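Local coordinates for 6-phosphogluconate dehydrogenase, NAD-binding (Mycolicibacterium smegmatis MC2 155, PDB 6SMT) that reduces imines to amines with S-enantioselectivity, using NADPH as the hydride-donating cofactor, at the interface of chains A and B. Residues are numbered along the deposited sequence; one frame, centred on the assembly and turned at random. Chains: chain A/B, 6-phosphogluconate dehydrogenase, NAD-binding.

The interface of chains A and B. Residues chain A 218-219, 222-223; chain B 208, 212, 215.
Helix 204-231 of chain A packs against the same helix of chain B, A:Ser219, A:Phe222 and A:Thr223 meeting B:Met208, B:His212 and B:Val215. The interface is two-fold symmetric, so this patch has a twin with the chains exchanged; that agrees with the dimers typical of imine reductases, whose C-terminal helices intertwine.

B:His212 is the polar centre. With CG beside its backbone N (chi1 -69°), the imidazole reaches across to A:Ser219, where B:His212 ND1 and the hydroxyl A:Ser219 OG form a hydrogen bond of 2.8 Å. Which of the two donates is not decided by the positions of the heavy atoms. Water 1 lies 2.8 Å from A:Ser219 OG and also bonds B:His212 O, so the serine hydroxyl is tied to both the ring and the backbone of one residue.

On the other nitrogen, B:His212 NE2 lies 2.8 Å from water 2, which sits in the ring plane; if NE2 carries the hydrogen, the angle of 158° there makes a fairly straight bond. The water continues to A:Thr223 OG1 over a longer 3.2 Å. A:Thr223 OG1 sits beside the CE1-NE2 edge in the ring plane, 3.1 Å from B:His212 NE2, where a direct hydrogen bond would at best be bent, as NE2 is bonded to water 2. A:Ser219 O lies in plane near CE1. A:Thr223 OG1 donates to A:Ser219 O one turn back, above the carbonyl plane, so water 2 probably donates to OG1 and the threonine is oriented from within its own helix. Bonding at both ring nitrogens should restrict rotation of the imidazole.

Apolar groups complete the patch. B:Met208, bent at chi2 and chi3, places its methyl CE 3.5 Å above the ring plane of B:His212 in its own chain, offset toward the rim, while the same methyl touches A:Phe222 CB. A:Leu218 CB lies over one face of the phenyl ring, within chain A. B:Val215 divides its branches: CG1, anti to the backbone N (chi1 170°), approaches A:Ser219 OG, whereas B:Val215 CG2 meets A:Phe222 CE2 at 3.7 Å.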
ATOM      1  N   LEU A 218      -1.368  -2.128  -7.764  1.00 12.82           N
ATOM      2  CA  LEU A 218      -2.255  -1.255  -6.947  1.00 13.37           C
ATOM      3  C   LEU A 218      -2.890  -0.167  -7.765  1.00 14.44           C
ATOM      4  O   LEU A 218      -4.078   0.101  -7.496  1.00 14.45           O
ATOM      5  CB  LEU A 218      -1.449  -0.621  -5.806  1.00 12.68           C
ATOM      6  CG  LEU A 218      -0.857  -1.572  -4.782  1.00 13.71           C
ATOM      7  CD1 LEU A 218      -0.046  -0.802  -3.726  1.00 13.64           C
ATOM      8  CD2 LEU A 218      -1.956  -2.372  -4.071  1.00 13.58           C
ATOM      9  N   SER A 219      -2.193   0.510  -8.648  1.00 14.95           N
ATOM     10  CA  SER A 219      -2.810   1.681  -9.327  1.00 15.86           C
ATOM     11  C   SER A 219      -4.051   1.274 -10.101  1.00 16.36           C
ATOM     12  O   SER A 219      -5.099   1.918  -9.933  1.00 16.26           O
ATOM     13  CB  SER A 219      -1.830   2.485 -10.092  1.00 18.22           C
ATOM     14  OG  SER A 219      -1.224   3.487  -9.247  1.00 21.05           O
ATOM     15  N   PHE A 222      -6.862   0.409  -7.545  1.00 14.17           N
ATOM     16  CA  PHE A 222      -7.366   1.615  -6.874  1.00 13.26           C
ATOM     17  C   PHE A 222      -8.251   2.438  -7.833  1.00 14.31           C
ATOM     18  O   PHE A 222      -9.243   2.971  -7.375  1.00 14.96           O
ATOM     19  CB  PHE A 222      -6.177   2.422  -6.341  1.00 12.98           C
ATOM     20  CG  PHE A 222      -5.413   1.853  -5.170  1.00 12.88           C
ATOM     21  CD1 PHE A 222      -5.777   0.705  -4.495  1.00 13.68           C
ATOM     22  CD2 PHE A 222      -4.276   2.498  -4.735  1.00 12.76           C
ATOM     23  CE1 PHE A 222      -5.042   0.208  -3.426  1.00 13.78           C
ATOM     24  CE2 PHE A 222      -3.543   1.997  -3.654  1.00 12.43           C
ATOM     25  CZ  PHE A 222      -3.937   0.886  -2.999  1.00 12.95           C
ATOM     26  N   THR A 223      -7.841   2.572  -9.106  1.00 15.59           N
ATOM     27  CA  THR A 223      -8.659   3.325 -10.073  1.00 16.43           C
ATOM     28  C   THR A 223     -10.065   2.740 -10.114  1.00 16.33           C
ATOM     29  O   THR A 223     -11.069   3.491 -10.056  1.00 17.62           O
ATOM     30  CB  THR A 223      -8.002   3.258 -11.440  1.00 17.38           C
ATOM     31  OG1 THR A 223      -6.812   4.031 -11.295  1.00 19.80           O
ATOM     32  CG2 THR A 223      -8.887   3.858 -12.517  1.00 19.81           C
TER
ATOM     33  N   MET B 208      -7.574  10.798  -6.849  1.00 15.99           N
ATOM     34  CA  MET B 208      -6.845   9.704  -7.493  1.00 15.78           C
ATOM     35  C   MET B 208      -5.529  10.104  -8.128  1.00 14.59           C
ATOM     36  O   MET B 208      -4.569   9.342  -8.039  1.00 14.60           O
ATOM     37  CB  MET B 208      -7.737   9.006  -8.540  1.00 16.61           C
ATOM     38  CG  MET B 208      -8.669   8.062  -7.940  1.00 18.55           C
ATOM     39  SD  MET B 208      -7.918   6.921  -6.701  1.00 22.58           S
ATOM     40  CE  MET B 208      -6.785   6.076  -7.577  1.00 16.27           C
ATOM     41  N   HIS B 212      -2.243   7.953  -7.010  1.00 12.68           N
ATOM     42  CA  HIS B 212      -1.263   7.303  -7.914  1.00 13.75           C
ATOM     43  C   HIS B 212       0.147   7.768  -7.645  1.00 12.81           C
ATOM     44  O   HIS B 212       1.137   7.038  -7.760  1.00 14.06           O
ATOM     45  CB  HIS B 212      -1.629   7.572  -9.370  1.00 14.05           C
ATOM     46  CG  HIS B 212      -2.871   6.871  -9.769  1.00 17.39           C
ATOM     47  ND1 HIS B 212      -3.115   5.493  -9.551  1.00 19.40           N
ATOM     48  CD2 HIS B 212      -3.964   7.335 -10.446  1.00 18.27           C
ATOM     49  CE1 HIS B 212      -4.333   5.184 -10.067  1.00 20.31           C
ATOM     50  NE2 HIS B 212      -4.857   6.286 -10.643  1.00 20.21           N
ATOM     51  N   VAL B 215       1.335   5.725  -4.736  1.00 12.42           N
ATOM     52  CA  VAL B 215       1.736   4.376  -5.191  1.00 12.36           C
ATOM     53  C   VAL B 215       3.117   4.431  -5.846  1.00 13.02           C
ATOM     54  O   VAL B 215       3.953   3.548  -5.606  1.00 14.07           O
ATOM     55  CB  VAL B 215       0.653   3.786  -6.066  1.00 12.71           C
ATOM     56  CG1 VAL B 215       1.195   2.512  -6.720  1.00 13.57           C
ATOM     57  CG2 VAL B 215      -0.670   3.558  -5.355  1.00 12.98           C
TER
HETATM   58  O   HOH W   1       1.110   4.941  -9.684  1.00 25.05           O
HETATM   59  O   HOH W   2      -7.265   7.122 -11.881  1.00 29.08           O